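Local coordinates for lipolytic protein G-D-S-L family (Chitinophaga pinensis, PDB 4Q7Q) that is probably a lipase or acylhydrolase of the SGNH (GDSL) hydrolase clan, though its substrate has not been established, at residues M130-D134 / A145-Y149; D134-I138 / E222-P226. All blocks are in the same frame, centred on the assembly; numbering follows the deposited sequence.

Contact 1. Residues M130-D134 / A145-Y149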
loop_
_atom_site.group_PDB
_atom_site.type_symbol
_atom_site.label_atom_id
_atom_site.label_comp_id
_atom_site.label_asym_id
_atom_site.label_seq_id
_atom_site.Cartn_x
_atom_site.Cartn_y
_atom_site.Cartn_z
HETATM N N MSE A 130 -2.626 -2.229 3.347
HETATM C CA MSE A 130 -2.939 -3.643 3.398
HETATM C C MSE A 130 -2.024 -4.309 4.414
HETATM O O MSE A 130 -0.911 -3.849 4.658
HETATM C CB MSE A 130 -2.721 -4.264 2.018
HETATM C CG MSE A 130 -3.234 -5.690 1.899
HETATM SE SE MSE A 130 -3.298 -6.369 0.062
HETATM C CE MSE A 130 -1.407 -6.792 -0.138
ATOM N N GLN A 131 -2.481 -5.404 5.008
ATOM C CA GLN A 131 -1.569 -6.217 5.799
ATOM C C GLN A 131 -0.438 -6.716 4.906
ATOM O O GLN A 131 -0.552 -6.752 3.672
ATOM C CB GLN A 131 -2.310 -7.362 6.484
ATOM C CG GLN A 131 -3.299 -6.844 7.511
ATOM C CD GLN A 131 -3.966 -7.934 8.314
ATOM O OE1 GLN A 131 -3.300 -8.790 8.906
ATOM N NE2 GLN A 131 -5.289 -7.899 8.359
ATOM N N ARG A 132 0.675 -7.058 5.528
ATOM C CA ARG A 132 1.840 -7.501 4.781
ATOM C C ARG A 132 2.535 -8.609 5.535
ATOM O O ARG A 132 2.653 -8.562 6.765
ATOM C CB ARG A 132 2.805 -6.330 4.561
ATOM C CG ARG A 132 3.107 -5.513 5.801
ATOM C CD ARG A 132 3.912 -4.266 5.487
ATOM N NE ARG A 132 5.304 -4.566 5.160
ATOM C CZ ARG A 132 6.195 -3.652 4.792
ATOM N NH1 ARG A 132 5.832 -2.373 4.683
ATOM N NH2 ARG A 132 7.443 -4.013 4.530
ATOM N N ASN A 133 2.971 -9.633 4.814
ATOM C CA ASN A 133 3.786 -10.645 5.460
ATOM C C ASN A 133 5.260 -10.321 5.258
ATOM O O ASN A 133 5.584 -9.208 4.838
ATOM C CB ASN A 133 3.419 -12.058 5.009
ATOM C CG ASN A 133 3.453 -13.038 6.154
ATOM O OD1 ASN A 133 4.388 -13.025 6.949
ATOM N ND2 ASN A 133 2.422 -13.871 6.270
ATOM N N ASP A 134 6.145 -11.260 5.581
ATOM C CA ASP A 134 7.576 -11.032 5.392
ATOM C C ASP A 134 7.828 -10.635 3.945
ATOM O O ASP A 134 7.423 -11.335 3.019
ATOM C CB ASP A 134 8.371 -12.305 5.695
ATOM C CG ASP A 134 8.451 -12.623 7.175
ATOM O OD1 ASP A 134 7.834 -11.924 8.004
ATOM O OD2 ASP A 134 9.150 -13.596 7.503
ATOM N N ALA A 145 12.009 -7.300 5.035
ATOM C CA ALA A 145 11.312 -6.758 6.202
ATOM C C ALA A 145 10.385 -7.812 6.775
ATOM O O ALA A 145 9.895 -8.669 6.052
ATOM C CB ALA A 145 10.509 -5.531 5.810
ATOM N N PHE A 146 10.146 -7.758 8.079
ATOM C CA PHE A 146 9.197 -8.685 8.677
ATOM C C PHE A 146 7.759 -8.229 8.478
ATOM O O PHE A 146 7.512 -7.066 8.153
ATOM C CB PHE A 146 9.510 -8.947 10.150
ATOM C CG PHE A 146 9.511 -7.725 11.029
ATOM C CD1 PHE A 146 8.325 -7.170 11.485
ATOM C CD2 PHE A 146 10.713 -7.176 11.459
ATOM C CE1 PHE A 146 8.340 -6.074 12.334
ATOM C CE2 PHE A 146 10.746 -6.085 12.301
ATOM C CZ PHE A 146 9.558 -5.531 12.745
ATOM N N GLY A 147 6.822 -9.159 8.658
ATOM C CA GLY A 147 5.416 -8.890 8.412
ATOM C C GLY A 147 4.713 -8.147 9.532
ATOM O O GLY A 147 5.264 -7.975 10.622
ATOM N N SER A 148 3.471 -7.746 9.280
ATOM C CA SER A 148 2.747 -6.900 10.231
ATOM C C SER A 148 2.161 -7.670 11.424
ATOM O O SER A 148 1.434 -7.112 12.229
ATOM C CB SER A 148 1.682 -6.048 9.515
ATOM O OG SER A 148 0.848 -6.828 8.671
ATOM N N TYR A 149 2.494 -8.953 11.531
ATOM C CA TYR A 149 2.240 -9.712 12.759
ATOM C C TYR A 149 3.135 -9.233 13.925
ATOM O O TYR A 149 2.889 -9.578 15.078
ATOM C CB TYR A 149 2.447 -11.217 12.514
ATOM C CG TYR A 149 3.831 -11.537 11.984
ATOM C CD1 TYR A 149 4.924 -11.634 12.847
ATOM C CD2 TYR A 149 4.050 -11.723 10.623
ATOM C CE1 TYR A 149 6.195 -11.901 12.367
ATOM C CE2 TYR A 149 5.312 -12.005 10.133
ATOM C CZ TYR A 149 6.383 -12.087 11.010
ATOM O OH TYR A 149 7.644 -12.351 10.537
HETATM O O HOH W 1 -1.231 -7.657 10.262
HETATM O O HOH W 2 6.930 -6.846 5.462
#

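Contact 2. Residues D134-I138 / E222-P226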
loop_
_atom_site.group_PDB
_atom_site.type_symbol
_atom_site.label_atom_id
_atom_site.label_comp_id
_atom_site.label_asym_id
_atom_site.label_seq_id
_atom_site.Cartn_x
_atom_site.Cartn_y
_atom_site.Cartn_z
ATOM N N ASP A 134 6.145 -11.260 5.581
ATOM C CA ASP A 134 7.576 -11.032 5.392
ATOM C C ASP A 134 7.828 -10.635 3.945
ATOM O O ASP A 134 7.423 -11.335 3.019
ATOM C CB ASP A 134 8.371 -12.305 5.695
ATOM C CG ASP A 134 8.451 -12.623 7.175
ATOM O OD1 ASP A 134 7.834 -11.924 8.004
ATOM O OD2 ASP A 134 9.150 -13.596 7.503
ATOM N N PHE A 135 8.502 -9.507 3.762
ATOM C CA PHE A 135 8.811 -8.989 2.442
ATOM C C PHE A 135 10.250 -9.301 2.075
ATOM O O PHE A 135 11.147 -9.115 2.893
ATOM C CB PHE A 135 8.604 -7.475 2.445
ATOM C CG PHE A 135 9.284 -6.756 1.309
ATOM C CD1 PHE A 135 8.863 -6.947 0.008
ATOM C CD2 PHE A 135 10.332 -5.876 1.548
ATOM C CE1 PHE A 135 9.477 -6.278 -1.042
ATOM C CE2 PHE A 135 10.944 -5.200 0.507
ATOM C CZ PHE A 135 10.520 -5.404 -0.794
ATOM N N VAL A 136 10.468 -9.789 0.856
ATOM C CA VAL A 136 11.813 -9.922 0.308
ATOM C C VAL A 136 11.819 -9.330 -1.097
ATOM O O VAL A 136 11.060 -9.761 -1.958
ATOM C CB VAL A 136 12.287 -11.387 0.265
ATOM C CG1 VAL A 136 13.730 -11.448 -0.192
ATOM C CG2 VAL A 136 12.146 -12.032 1.629
ATOM N N TYR A 137 12.654 -8.317 -1.313
ATOM C CA TYR A 137 12.692 -7.614 -2.589
ATOM C C TYR A 137 13.180 -8.528 -3.717
ATOM O O TYR A 137 14.257 -9.121 -3.635
ATOM C CB TYR A 137 13.596 -6.383 -2.475
ATOM C CG TYR A 137 13.613 -5.494 -3.699
ATOM C CD1 TYR A 137 12.483 -5.348 -4.496
ATOM C CD2 TYR A 137 14.762 -4.800 -4.057
ATOM C CE1 TYR A 137 12.497 -4.538 -5.615
ATOM C CE2 TYR A 137 14.784 -3.981 -5.176
ATOM C CZ TYR A 137 13.646 -3.855 -5.955
ATOM O OH TYR A 137 13.657 -3.045 -7.071
ATOM N N ILE A 138 12.385 -8.624 -4.777
ATOM C CA ILE A 138 12.673 -9.536 -5.875
ATOM C C ILE A 138 13.976 -9.210 -6.619
ATOM O O ILE A 138 14.598 -10.096 -7.216
ATOM C CB ILE A 138 11.467 -9.623 -6.850
ATOM C CG1 ILE A 138 11.519 -10.918 -7.656
ATOM C CG2 ILE A 138 11.391 -8.402 -7.762
ATOM C CD1 ILE A 138 10.192 -11.280 -8.302
ATOM N N GLU A 222 18.440 -19.217 -1.746
ATOM C CA GLU A 222 17.837 -18.733 -2.985
ATOM C C GLU A 222 16.664 -17.818 -2.652
ATOM O O GLU A 222 16.210 -17.789 -1.508
ATOM C CB GLU A 222 17.347 -19.912 -3.828
ATOM C CG GLU A 222 18.431 -20.917 -4.174
ATOM C CD GLU A 222 17.870 -22.232 -4.678
ATOM O OE1 GLU A 222 16.691 -22.531 -4.393
ATOM O OE2 GLU A 222 18.612 -22.968 -5.363
ATOM N N TYR A 223 16.174 -17.077 -3.643
ATOM C CA TYR A 223 15.039 -16.183 -3.420
ATOM C C TYR A 223 13.873 -16.988 -2.867
ATOM O O TYR A 223 13.462 -17.976 -3.467
ATOM C CB TYR A 223 14.635 -15.474 -4.707
ATOM C CG TYR A 223 13.536 -14.458 -4.481
ATOM C CD1 TYR A 223 13.789 -13.274 -3.788
ATOM C CD2 TYR A 223 12.245 -14.684 -4.944
ATOM C CE1 TYR A 223 12.791 -12.347 -3.566
ATOM C CE2 TYR A 223 11.237 -13.757 -4.726
ATOM C CZ TYR A 223 11.520 -12.591 -4.039
ATOM O OH TYR A 223 10.522 -11.670 -3.816
ATOM N N PRO A 224 13.356 -16.587 -1.698
ATOM C CA PRO A 224 12.435 -17.466 -0.965
ATOM C C PRO A 224 10.983 -17.445 -1.458
ATOM O O PRO A 224 10.160 -18.203 -0.936
ATOM C CB PRO A 224 12.520 -16.930 0.464
ATOM C CG PRO A 224 12.831 -15.470 0.282
ATOM C CD PRO A 224 13.757 -15.412 -0.904
ATOM N N TYR A 225 10.671 -16.616 -2.447
ATOM C CA TYR A 225 9.320 -16.592 -3.006
ATOM C C TYR A 225 9.292 -16.912 -4.504
ATOM O O TYR A 225 9.094 -16.019 -5.324
ATOM C CB TYR A 225 8.668 -15.229 -2.752
ATOM C CG TYR A 225 8.383 -14.917 -1.300
ATOM C CD1 TYR A 225 7.814 -15.866 -0.458
ATOM C CD2 TYR A 225 8.673 -13.664 -0.774
ATOM C CE1 TYR A 225 7.541 -15.576 0.868
ATOM C CE2 TYR A 225 8.404 -13.357 0.555
ATOM C CZ TYR A 225 7.841 -14.318 1.374
ATOM O OH TYR A 225 7.564 -14.019 2.690
ATOM N N PRO A 226 9.485 -18.191 -4.869
ATOM C CA PRO A 226 9.368 -18.584 -6.275
ATOM C C PRO A 226 7.930 -18.375 -6.756
ATOM O O PRO A 226 7.064 -18.097 -5.926
ATOM C CB PRO A 226 9.742 -20.073 -6.250
ATOM C CG PRO A 226 9.438 -20.518 -4.870
ATOM C CD PRO A 226 9.760 -19.342 -3.995
#

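Contact 1. Residues M130-D134 / A145-Y149
Two first torsions bring Asp134 and Tyr149 together. Tyr149 has CG between its backbone N and carbonyl carbon (chi1 57°), which folds the ring back over its own segment, with Gly147 O over the centre of one face. Asp134 has CG beside its backbone N (chi1 -73°), and this brings OD1 to the edge of that ring. Tyr149 OH donates to the syn lone pair of Asp134 OD1 at 2.6 Å. Gly147 N reaches Asp134 OD1 from the anti side at 3.0 Å, and its bond is bent (135°). Asp134 OD2 forms a salt bridge with Lys193. Further along, Ser148 N gives Arg132 O a straight bond of 2.8 Å. Asn133 OD1 takes Asp134 N at 2.8 Å and lies near the plane of the Tyr149 ring, by CE2. A water joins Arg132 NE, Asn133 O and Phe146 O, while Arg132 NH1 bonds Thr80. With an alanine at Asp134, Tyr149 OH and Gly147 N would probably lose their common acceptor and Lys193 its salt-bridge mate. The contact thus ties two irregular loops together by polar bonds, and two donors plus a lysine probably stabilise the buried carboxylate as an anion.

Contact 2. Residues D134-I138 / E222-P226
Tyr223 meets Val136 and Tyr225 meets Asp134, on and just before the short strand 135-136, one half of a two-stranded antiparallel hairpin with 144-145 that stands apart from the parallel sheet of this SGNH-type alpha/beta fold. The polar part of the contact is two tyrosine hydroxyls donating to backbone carbonyls. Tyr225 OH binds Asp134 O at 2.7 Å, and Tyr223 OH binds Val136 O, also at 2.7 Å. Neither donor lies flat with its carbonyl; the tilts are 33° and 31°. The two carbonyls are two residues apart.

The apolar part centres on Val136. Its two methyls divide the work. Val136 CG1 packs on Tyr223 CE1 at 3.6 Å, and Val136 CG2 meets Pro224 CG at 3.8 Å. Val136 CG2 also comes within 4.1 Å of Tyr225 CE2. Val136 therefore sits among three consecutive residues of the 222-226 loop. Pro224 in turn packs on Lys193 and Leu195 of strand 193-196, so the loop lies between two small sheets. Tyr223 also touches Asp235.

Ile138 closes the far end of the contact. With CG1 anti to the backbone N (chi1 -158°), the Ile138 side chain crosses that of Tyr223 obliquely, and Ile138 CG1 lies 4.0 Å from Tyr223 CZ.

Overall arrangement
The first segments of contacts 1 and 2 adjoin and share Asp134, and the contact centres are about 13 Å apart. The Asp134 carboxylate serves contact 1 and its carbonyl contact 2. The hairpin also joins them directly: Phe135 N lies 2.8 Å from Ala145 O, a probable hydrogen bond. Together they tie the 145-149 and 222-226 loops to the run that leads out of strand 123-127. Both lie by a possible active site. Ser14, His238 and Asp235 have the geometry of a Ser-His-Asp triad; Arg132 lies near it and Tyr223 touches it. Bound tetraethylene glycol, probably from crystallisation, comes within about 6 Å of the Arg132 side chain and about 4 Å of that of Tyr137.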